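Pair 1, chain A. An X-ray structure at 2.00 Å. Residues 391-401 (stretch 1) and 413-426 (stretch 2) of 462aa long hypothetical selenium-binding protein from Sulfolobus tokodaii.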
# COMPACT_ATOMS: atom_id res chain seq x y z
N ASP A 391 -12.91 -12.11 -3.63
CA ASP A 391 -13.88 -12.39 -4.69
C ASP A 391 -13.97 -11.23 -5.66
O ASP A 391 -14.66 -11.31 -6.67
CB ASP A 391 -15.27 -12.74 -4.12
CG ASP A 391 -15.91 -11.59 -3.34
OD1 ASP A 391 -15.51 -10.42 -3.53
OD2 ASP A 391 -16.85 -11.87 -2.56
N GLY A 392 -13.27 -10.14 -5.34
CA GLY A 392 -13.25 -8.97 -6.20
C GLY A 392 -14.48 -8.07 -6.25
O GLY A 392 -14.50 -7.11 -7.02
N ARG A 393 -15.49 -8.36 -5.43
CA ARG A 393 -16.71 -7.57 -5.43
C ARG A 393 -16.72 -6.32 -4.54
O ARG A 393 -17.51 -5.40 -4.77
CB ARG A 393 -17.90 -8.46 -5.04
CG ARG A 393 -18.06 -9.68 -5.94
CD ARG A 393 -19.07 -10.66 -5.36
NE ARG A 393 -19.09 -11.91 -6.12
CZ ARG A 393 -19.70 -12.07 -7.29
NH1 ARG A 393 -20.36 -11.05 -7.85
NH2 ARG A 393 -19.65 -13.24 -7.92
N ARG A 394 -15.84 -6.27 -3.54
CA ARG A 394 -15.80 -5.13 -2.62
C ARG A 394 -14.44 -4.44 -2.58
O ARG A 394 -13.40 -5.09 -2.51
CB ARG A 394 -16.19 -5.60 -1.22
CG ARG A 394 -17.54 -6.33 -1.15
CD ARG A 394 -17.74 -7.05 0.17
NE ARG A 394 -16.83 -8.19 0.33
CZ ARG A 394 -16.96 -9.35 -0.30
NH1 ARG A 394 -17.98 -9.56 -1.13
NH2 ARG A 394 -16.09 -10.33 -0.08
N VAL A 395 -14.46 -3.10 -2.62
CA VAL A 395 -13.23 -2.32 -2.56
C VAL A 395 -13.33 -1.39 -1.36
O VAL A 395 -14.28 -0.61 -1.25
CB VAL A 395 -13.03 -1.45 -3.83
CG1 VAL A 395 -11.68 -0.72 -3.75
CG2 VAL A 395 -13.09 -2.32 -5.08
N TYR A 396 -12.38 -1.49 -0.44
CA TYR A 396 -12.38 -0.66 0.75
C TYR A 396 -11.44 0.52 0.47
O TYR A 396 -10.40 0.35 -0.15
CB TYR A 396 -11.93 -1.48 1.95
CG TYR A 396 -12.88 -2.61 2.26
CD1 TYR A 396 -14.02 -2.40 3.04
CD2 TYR A 396 -12.68 -3.90 1.73
CE1 TYR A 396 -14.93 -3.42 3.29
CE2 TYR A 396 -13.59 -4.93 1.98
CZ TYR A 396 -14.71 -4.69 2.76
OH TYR A 396 -15.59 -5.71 3.04
N VAL A 397 -11.83 1.70 0.94
CA VAL A 397 -11.06 2.91 0.68
C VAL A 397 -10.82 3.78 1.92
O VAL A 397 -11.76 4.04 2.67
CB VAL A 397 -11.80 3.79 -0.35
CG1 VAL A 397 -10.89 4.91 -0.84
CG2 VAL A 397 -12.30 2.94 -1.52
N THR A 398 -9.57 4.19 2.14
CA THR A 398 -9.25 5.09 3.26
C THR A 398 -8.65 6.36 2.64
O THR A 398 -8.40 6.40 1.43
CB THR A 398 -8.28 4.46 4.28
OG1 THR A 398 -7.07 4.06 3.64
CG2 THR A 398 -8.96 3.26 4.95
N ASN A 399 -8.37 7.39 3.44
CA ASN A 399 -7.96 8.67 2.86
C ASN A 399 -6.69 9.41 3.24
O ASN A 399 -6.46 10.52 2.76
CB ASN A 399 -9.13 9.64 3.04
CG ASN A 399 -9.45 9.89 4.50
OD1 ASN A 399 -9.32 8.99 5.34
ND2 ASN A 399 -9.86 11.12 4.82
N SER A 400 -5.86 8.83 4.11
CA SER A 400 -4.64 9.49 4.51
C SER A 400 -3.41 8.97 3.76
O SER A 400 -3.31 7.78 3.50
CB SER A 400 -4.44 9.32 6.02
OG SER A 400 -3.19 9.85 6.41
N LEU A 401 -2.49 9.87 3.43
CA LEU A 401 -1.27 9.51 2.71
C LEU A 401 -0.07 9.49 3.65
O LEU A 401 0.63 8.49 3.78
CB LEU A 401 -1.01 10.50 1.57
CG LEU A 401 0.27 10.30 0.75
CD1 LEU A 401 0.22 8.96 0.03
CD2 LEU A 401 0.44 11.44 -0.26
N GLY A 413 -7.46 20.00 7.74
CA GLY A 413 -7.45 18.90 8.69
C GLY A 413 -8.09 17.61 8.20
O GLY A 413 -9.31 17.45 8.25
N LEU A 414 -7.25 16.68 7.73
CA LEU A 414 -7.74 15.41 7.22
C LEU A 414 -8.17 14.50 8.36
O LEU A 414 -7.39 14.22 9.27
CB LEU A 414 -6.65 14.72 6.39
CG LEU A 414 -7.04 13.50 5.54
CD1 LEU A 414 -6.11 13.44 4.35
CD2 LEU A 414 -6.97 12.22 6.35
N LYS A 415 -9.42 14.06 8.30
CA LYS A 415 -9.97 13.16 9.30
C LYS A 415 -10.27 11.84 8.59
O LYS A 415 -10.84 11.83 7.50
CB LYS A 415 -11.23 13.76 9.92
CG LYS A 415 -10.92 15.01 10.75
CD LYS A 415 -12.18 15.69 11.25
CE LYS A 415 -11.83 16.97 12.00
NZ LYS A 415 -13.05 17.71 12.42
N GLY A 416 -9.88 10.74 9.22
CA GLY A 416 -10.06 9.44 8.61
C GLY A 416 -11.45 8.84 8.47
O GLY A 416 -12.33 9.02 9.32
N TRP A 417 -11.62 8.14 7.36
CA TRP A 417 -12.85 7.42 7.06
C TRP A 417 -12.51 6.18 6.27
O TRP A 417 -11.38 6.00 5.81
CB TRP A 417 -13.88 8.28 6.27
CG TRP A 417 -13.38 9.11 5.09
CD1 TRP A 417 -13.25 10.48 5.06
CD2 TRP A 417 -13.02 8.65 3.77
NE1 TRP A 417 -12.86 10.89 3.81
CE2 TRP A 417 -12.71 9.80 3.00
CE3 TRP A 417 -12.94 7.39 3.16
CZ2 TRP A 417 -12.33 9.72 1.65
CZ3 TRP A 417 -12.56 7.31 1.82
CH2 TRP A 417 -12.26 8.48 1.08
N MET A 418 -13.49 5.29 6.14
CA MET A 418 -13.32 4.09 5.34
C MET A 418 -14.61 3.92 4.58
O MET A 418 -15.70 3.85 5.17
CB MET A 418 -13.04 2.85 6.18
CG MET A 418 -12.98 1.61 5.29
SD MET A 418 -12.07 0.22 5.95
CE MET A 418 -13.07 -0.17 7.33
N VAL A 419 -14.49 3.88 3.27
CA VAL A 419 -15.63 3.74 2.39
C VAL A 419 -15.59 2.39 1.70
O VAL A 419 -14.51 1.84 1.44
CB VAL A 419 -15.61 4.87 1.34
CG1 VAL A 419 -16.40 4.48 0.11
CG2 VAL A 419 -16.17 6.15 1.96
N LYS A 420 -16.77 1.85 1.41
CA LYS A 420 -16.86 0.59 0.70
C LYS A 420 -17.47 0.83 -0.67
O LYS A 420 -18.45 1.56 -0.81
CB LYS A 420 -17.70 -0.44 1.46
CG LYS A 420 -17.82 -1.75 0.69
CD LYS A 420 -18.32 -2.93 1.52
CE LYS A 420 -19.84 -2.97 1.64
NZ LYS A 420 -20.30 -4.29 2.19
N LEU A 421 -16.87 0.21 -1.68
CA LEU A 421 -17.34 0.32 -3.04
C LEU A 421 -17.77 -1.07 -3.47
O LEU A 421 -17.20 -2.06 -3.04
CB LEU A 421 -16.22 0.81 -3.96
CG LEU A 421 -15.50 2.11 -3.61
CD1 LEU A 421 -14.45 2.41 -4.67
CD2 LEU A 421 -16.51 3.25 -3.54
N ASN A 422 -18.80 -1.14 -4.31
CA ASN A 422 -19.27 -2.42 -4.81
C ASN A 422 -18.80 -2.49 -6.26
O ASN A 422 -19.21 -1.68 -7.09
CB ASN A 422 -20.80 -2.49 -4.73
CG ASN A 422 -21.30 -2.55 -3.29
OD1 ASN A 422 -22.15 -1.76 -2.88
ND2 ASN A 422 -20.77 -3.50 -2.52
N ALA A 423 -17.90 -3.42 -6.55
CA ALA A 423 -17.36 -3.56 -7.90
C ALA A 423 -18.07 -4.66 -8.68
O ALA A 423 -18.34 -5.74 -8.15
CB ALA A 423 -15.87 -3.83 -7.84
N ASN A 424 -18.35 -4.37 -9.94
CA ASN A 424 -19.03 -5.32 -10.82
C ASN A 424 -18.03 -6.21 -11.55
O ASN A 424 -17.18 -5.72 -12.30
CB ASN A 424 -19.88 -4.56 -11.84
CG ASN A 424 -20.81 -5.47 -12.61
OD1 ASN A 424 -20.38 -6.47 -13.19
ND2 ASN A 424 -22.09 -5.12 -12.64
N PRO A 425 -18.12 -7.53 -11.35
CA PRO A 425 -17.22 -8.49 -12.00
C PRO A 425 -17.12 -8.33 -13.52
O PRO A 425 -16.17 -8.80 -14.14
CB PRO A 425 -17.80 -9.85 -11.58
CG PRO A 425 -19.26 -9.53 -11.29
CD PRO A 425 -19.15 -8.23 -10.56
N SER A 426 -18.09 -7.65 -14.12
CA SER A 426 -18.05 -7.45 -15.57
C SER A 426 -18.00 -5.97 -15.94
O SER A 426 -18.42 -5.58 -17.03
CB SER A 426 -19.26 -8.11 -16.23
OG SER A 426 -19.24 -9.52 -16.03
O HOH W 1 -18.36 -5.68 3.59

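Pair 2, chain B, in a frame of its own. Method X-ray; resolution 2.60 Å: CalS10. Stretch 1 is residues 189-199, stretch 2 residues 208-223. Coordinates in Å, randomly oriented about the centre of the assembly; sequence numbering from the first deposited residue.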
# COMPACT_ATOMS: atom_id res chain seq x y z
N GLY B 189 24.99 10.09 13.19
CA GLY B 189 25.63 9.60 14.40
C GLY B 189 25.21 8.18 14.66
O GLY B 189 25.22 7.34 13.76
N ARG B 190 24.84 7.90 15.91
CA ARG B 190 24.28 6.61 16.28
C ARG B 190 22.76 6.58 16.24
O ARG B 190 22.16 5.55 16.57
CB ARG B 190 24.77 6.20 17.68
CG ARG B 190 24.74 7.32 18.71
CD ARG B 190 25.16 6.89 20.12
NE ARG B 190 26.40 6.12 20.14
CZ ARG B 190 27.24 6.07 21.16
NH1 ARG B 190 27.02 6.80 22.26
NH2 ARG B 190 28.33 5.31 21.09
N VAL B 191 22.12 7.68 15.86
CA VAL B 191 20.67 7.82 15.94
C VAL B 191 20.05 7.60 14.57
O VAL B 191 20.57 8.10 13.55
CB VAL B 191 20.28 9.21 16.49
CG1 VAL B 191 18.76 9.32 16.64
CG2 VAL B 191 21.03 9.50 17.77
N THR B 192 18.96 6.84 14.53
CA THR B 192 18.18 6.64 13.32
C THR B 192 16.77 7.16 13.59
O THR B 192 16.15 6.79 14.59
CB THR B 192 18.14 5.17 12.89
OG1 THR B 192 19.41 4.56 13.13
CG2 THR B 192 17.80 5.06 11.41
N ARG B 193 16.26 8.02 12.71
CA ARG B 193 14.94 8.61 12.87
C ARG B 193 13.97 7.85 11.99
O ARG B 193 13.97 8.01 10.76
CB ARG B 193 14.94 10.10 12.53
CG ARG B 193 13.57 10.74 12.76
CD ARG B 193 13.56 12.24 12.52
NE ARG B 193 12.19 12.71 12.37
CZ ARG B 193 11.48 12.58 11.24
NH1 ARG B 193 12.03 11.99 10.19
NH2 ARG B 193 10.24 13.02 11.17
N MET B 194 13.11 7.05 12.62
CA MET B 194 12.16 6.19 11.94
C MET B 194 10.81 6.89 11.84
O MET B 194 10.17 7.17 12.86
CB MET B 194 12.03 4.87 12.70
CG MET B 194 13.26 3.99 12.62
SD MET B 194 13.02 2.39 13.43
CE MET B 194 12.84 2.92 15.14
N GLU B 195 10.38 7.20 10.62
CA GLU B 195 9.07 7.76 10.34
C GLU B 195 8.26 6.72 9.57
O GLU B 195 8.64 6.34 8.46
CB GLU B 195 9.17 9.06 9.54
CG GLU B 195 7.84 9.82 9.46
CD GLU B 195 7.87 10.92 8.42
OE1 GLU B 195 8.97 11.34 8.02
OE2 GLU B 195 6.78 11.38 8.02
N GLU B 196 7.15 6.28 10.15
CA GLU B 196 6.25 5.33 9.50
C GLU B 196 4.89 5.97 9.29
O GLU B 196 4.40 6.69 10.16
CB GLU B 196 6.08 4.05 10.31
CG GLU B 196 7.14 3.00 10.06
CD GLU B 196 7.03 1.82 11.01
OE1 GLU B 196 6.48 2.01 12.12
OE2 GLU B 196 7.48 0.72 10.65
N ARG B 197 4.28 5.70 8.14
CA ARG B 197 2.94 6.21 7.84
C ARG B 197 2.13 5.09 7.20
O ARG B 197 2.51 4.56 6.15
CB ARG B 197 3.01 7.44 6.94
CG ARG B 197 3.49 8.65 7.71
CD ARG B 197 3.64 9.87 6.84
NE ARG B 197 2.49 10.76 7.01
CZ ARG B 197 2.46 12.03 6.65
NH1 ARG B 197 3.54 12.60 6.11
NH2 ARG B 197 1.36 12.75 6.85
N TRP B 198 1.02 4.75 7.85
CA TRP B 198 0.21 3.60 7.49
C TRP B 198 -1.12 4.03 6.88
O TRP B 198 -1.65 5.10 7.19
CB TRP B 198 -0.07 2.75 8.74
CG TRP B 198 1.15 2.22 9.41
CD1 TRP B 198 2.02 2.91 10.19
CD2 TRP B 198 1.64 0.87 9.37
NE1 TRP B 198 3.02 2.09 10.65
CE2 TRP B 198 2.81 0.83 10.15
CE3 TRP B 198 1.20 -0.30 8.75
CZ2 TRP B 198 3.55 -0.34 10.33
CZ3 TRP B 198 1.93 -1.46 8.93
CH2 TRP B 198 3.09 -1.47 9.71
N LEU B 199 -1.65 3.17 6.01
CA LEU B 199 -3.02 3.27 5.53
C LEU B 199 -3.69 1.92 5.71
O LEU B 199 -3.21 0.91 5.18
CB LEU B 199 -3.08 3.69 4.06
CG LEU B 199 -2.80 5.15 3.71
CD1 LEU B 199 -2.77 5.31 2.20
CD2 LEU B 199 -3.85 6.08 4.31
N GLU B 208 -5.75 6.37 8.44
CA GLU B 208 -4.33 6.69 8.38
C GLU B 208 -3.81 7.02 9.77
O GLU B 208 -4.50 7.67 10.57
CB GLU B 208 -4.07 7.88 7.45
CG GLU B 208 -4.93 9.09 7.75
CD GLU B 208 -4.55 10.30 6.93
OE1 GLU B 208 -5.03 11.41 7.27
OE2 GLU B 208 -3.78 10.14 5.96
N PHE B 209 -2.59 6.58 10.07
CA PHE B 209 -1.91 6.98 11.30
C PHE B 209 -0.42 7.09 11.00
O PHE B 209 0.11 6.40 10.12
CB PHE B 209 -2.21 6.04 12.48
CG PHE B 209 -1.63 4.66 12.35
CD1 PHE B 209 -2.33 3.65 11.72
CD2 PHE B 209 -0.40 4.37 12.91
CE1 PHE B 209 -1.80 2.38 11.62
CE2 PHE B 209 0.14 3.10 12.82
CZ PHE B 209 -0.56 2.10 12.18
N SER B 210 0.26 7.97 11.75
CA SER B 210 1.66 8.29 11.52
C SER B 210 2.44 8.25 12.83
O SER B 210 1.93 8.63 13.88
CB SER B 210 1.81 9.68 10.87
OG SER B 210 0.86 9.85 9.83
N GLN B 211 3.69 7.80 12.74
CA GLN B 211 4.56 7.62 13.90
C GLN B 211 5.97 8.10 13.59
O GLN B 211 6.39 8.13 12.44
CB GLN B 211 4.65 6.15 14.32
CG GLN B 211 3.35 5.38 14.29
CD GLN B 211 3.58 3.88 14.38
OE1 GLN B 211 3.09 3.23 15.30
NE2 GLN B 211 4.33 3.34 13.43
N VAL B 212 6.69 8.48 14.65
CA VAL B 212 8.13 8.70 14.58
C VAL B 212 8.79 7.97 15.74
O VAL B 212 8.26 7.97 16.86
CB VAL B 212 8.52 10.19 14.59
CG1 VAL B 212 10.03 10.33 14.81
CG2 VAL B 212 8.10 10.86 13.30
N GLY B 213 9.92 7.34 15.47
CA GLY B 213 10.69 6.65 16.50
C GLY B 213 12.17 6.89 16.34
O GLY B 213 12.66 7.20 15.24
N LEU B 214 12.89 6.77 17.45
CA LEU B 214 14.34 6.92 17.47
C LEU B 214 14.95 5.59 17.85
O LEU B 214 14.60 5.02 18.90
CB LEU B 214 14.82 7.99 18.46
CG LEU B 214 14.48 9.46 18.26
CD1 LEU B 214 15.37 10.31 19.17
CD2 LEU B 214 14.63 9.89 16.81
N LEU B 215 15.87 5.10 17.03
CA LEU B 215 16.66 3.92 17.34
C LEU B 215 18.11 4.36 17.50
O LEU B 215 18.69 4.94 16.57
CB LEU B 215 16.52 2.88 16.23
CG LEU B 215 16.75 1.40 16.56
CD1 LEU B 215 15.69 0.87 17.50
CD2 LEU B 215 16.77 0.60 15.27
N THR B 216 18.68 4.09 18.66
CA THR B 216 20.03 4.53 19.01
C THR B 216 20.97 3.33 19.09
O THR B 216 20.74 2.41 19.89
CB THR B 216 20.03 5.31 20.32
OG1 THR B 216 19.14 6.43 20.21
CG2 THR B 216 21.43 5.79 20.66
N MET B 217 22.02 3.34 18.27
CA MET B 217 23.02 2.29 18.30
C MET B 217 23.90 2.43 19.55
O MET B 217 24.10 3.52 20.08
CB MET B 217 23.93 2.35 17.08
CG MET B 217 24.94 1.21 17.01
SD MET B 217 26.19 1.46 15.75
CE MET B 217 27.30 2.50 16.71
N PHE B 218 24.46 1.30 19.98
CA PHE B 218 25.53 1.27 20.96
C PHE B 218 26.67 0.44 20.39
O PHE B 218 26.48 -0.40 19.52
CB PHE B 218 25.04 0.71 22.29
CG PHE B 218 23.85 1.44 22.84
CD1 PHE B 218 23.98 2.73 23.33
CD2 PHE B 218 22.59 0.86 22.81
CE1 PHE B 218 22.88 3.42 23.82
CE2 PHE B 218 21.48 1.54 23.29
CZ PHE B 218 21.63 2.82 23.80
N THR B 219 27.88 0.70 20.89
CA THR B 219 29.07 0.08 20.35
C THR B 219 29.36 -1.25 21.04
O THR B 219 28.89 -1.53 22.14
CB THR B 219 30.28 1.00 20.50
OG1 THR B 219 30.35 1.49 21.85
CG2 THR B 219 30.17 2.18 19.56
N ARG B 220 30.14 -2.08 20.35
CA ARG B 220 30.65 -3.31 20.95
C ARG B 220 31.36 -3.01 22.26
O ARG B 220 31.18 -3.73 23.25
CB ARG B 220 31.59 -4.01 19.97
CG ARG B 220 32.35 -5.20 20.52
CD ARG B 220 31.44 -6.32 21.02
NE ARG B 220 32.22 -7.54 21.24
CZ ARG B 220 32.54 -8.40 20.28
NH1 ARG B 220 32.16 -8.19 19.03
NH2 ARG B 220 33.26 -9.48 20.58
N GLU B 221 32.15 -1.95 22.29
CA GLU B 221 32.82 -1.55 23.53
C GLU B 221 31.82 -1.19 24.62
O GLU B 221 32.05 -1.45 25.80
CB GLU B 221 33.75 -0.37 23.24
CG GLU B 221 34.78 -0.09 24.32
CD GLU B 221 35.91 0.78 23.83
OE1 GLU B 221 35.63 1.87 23.27
OE2 GLU B 221 37.08 0.36 23.98
N GLU B 222 30.70 -0.59 24.23
CA GLU B 222 29.70 -0.16 25.21
C GLU B 222 28.94 -1.36 25.76
O GLU B 222 28.74 -1.49 26.97
CB GLU B 222 28.77 0.86 24.57
CG GLU B 222 29.13 2.30 24.93
CD GLU B 222 28.76 3.28 23.84
OE1 GLU B 222 28.00 2.90 22.92
OE2 GLU B 222 29.25 4.43 23.88
N TYR B 223 28.48 -2.25 24.87
CA TYR B 223 27.84 -3.48 25.33
C TYR B 223 28.77 -4.27 26.25
O TYR B 223 28.39 -4.64 27.36
CB TYR B 223 27.43 -4.35 24.14
CG TYR B 223 26.31 -3.81 23.27
CD1 TYR B 223 25.02 -3.68 23.78
CD2 TYR B 223 26.53 -3.47 21.95
CE1 TYR B 223 23.99 -3.20 22.99
CE2 TYR B 223 25.51 -2.99 21.15
CZ TYR B 223 24.24 -2.86 21.68
OH TYR B 223 23.22 -2.38 20.89
O HOH W 2 20.61 4.14 15.17

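Both pairs are antiparallel two-strand ladders. The strand axes approach to 4.5 Å in each, with N-to-C directions at 157° in pair 1 and 161° in pair 2, and the N, CA and C atoms of 14 central residues superpose with an RMSD of 0.6 Å. The match runs from Arg A393 = Arg B190 to Asn A399 = Glu B196 on one strand, and from Lys A415 = Phe B209 to Ala A423 = Met B217 on the other.

The hydrogen-bonding register is conserved. In pair 1, Val A395 N donates to Leu A421 O (3.0 Å) and Leu A421 N to Val A395 O (2.8 Å); at the matching positions Thr B192 N donates to Leu B215 O (2.8 Å) and Leu B215 N to Thr B192 O (3.0 Å). One rung on, the reciprocal bonds of Val A397 with Val A419 correspond to those of Met B194 with Gly B213.

On the face carrying these residues, the same space is filled differently. In pair 1 two branched side chains meet, Val A397 CB lying 4.3 Å from Val A419 CB, while Val A397 CG2 reaches Leu A421 CD1 at 3.9 Å. In pair 2 the glycine offers no side chain, and an ideal CB there would sit 3.6 Å from Met B194 CE. The long methionine extends over this position, its CE coming 3.8 Å from Leu B215 CB. Val A395 and Thr B192 have side-chain centres only 0.2 Å apart, yet the threonine adds a hydroxyl: Thr B192 OG1 donates to water 2 (2.4 Å), which in turn donates to Leu B215 O (2.5 Å).

The opposite face differs as well. Tyr A396 CE1 packs against Lys A420 CD at 3.9 Å, and water 1 links the polar ends, donating to Tyr A396 OH (2.8 Å) and accepting from Lys A420 NZ (2.8 Å). The matching Arg B193 and Leu B214 make a looser contact, CG to CD2 at 4.3 Å.

At one end, Asn A399 OD1 accepts from Trp A417 N (3.2 Å) and Asn A399 ND2 donates to Lys A415 O (2.9 Å), so the amide substitutes for backbone pairing; Asn A399 CB also lies over the indole, 3.7 Å from the centroid of the six-membered ring of Trp A417. The equivalent Glu B196 and Gln B211 instead continue the ladder through reciprocal backbone bonds, with Glu B196 OE1 2.8 Å from Gln B211 NE2. At the other end, Arg A393 NH1 approaches Pro A425 CG at 3.9 Å, whereas Arg B190 NH2 forms a salt bridge with Glu B222 OE1 at 3.0 Å.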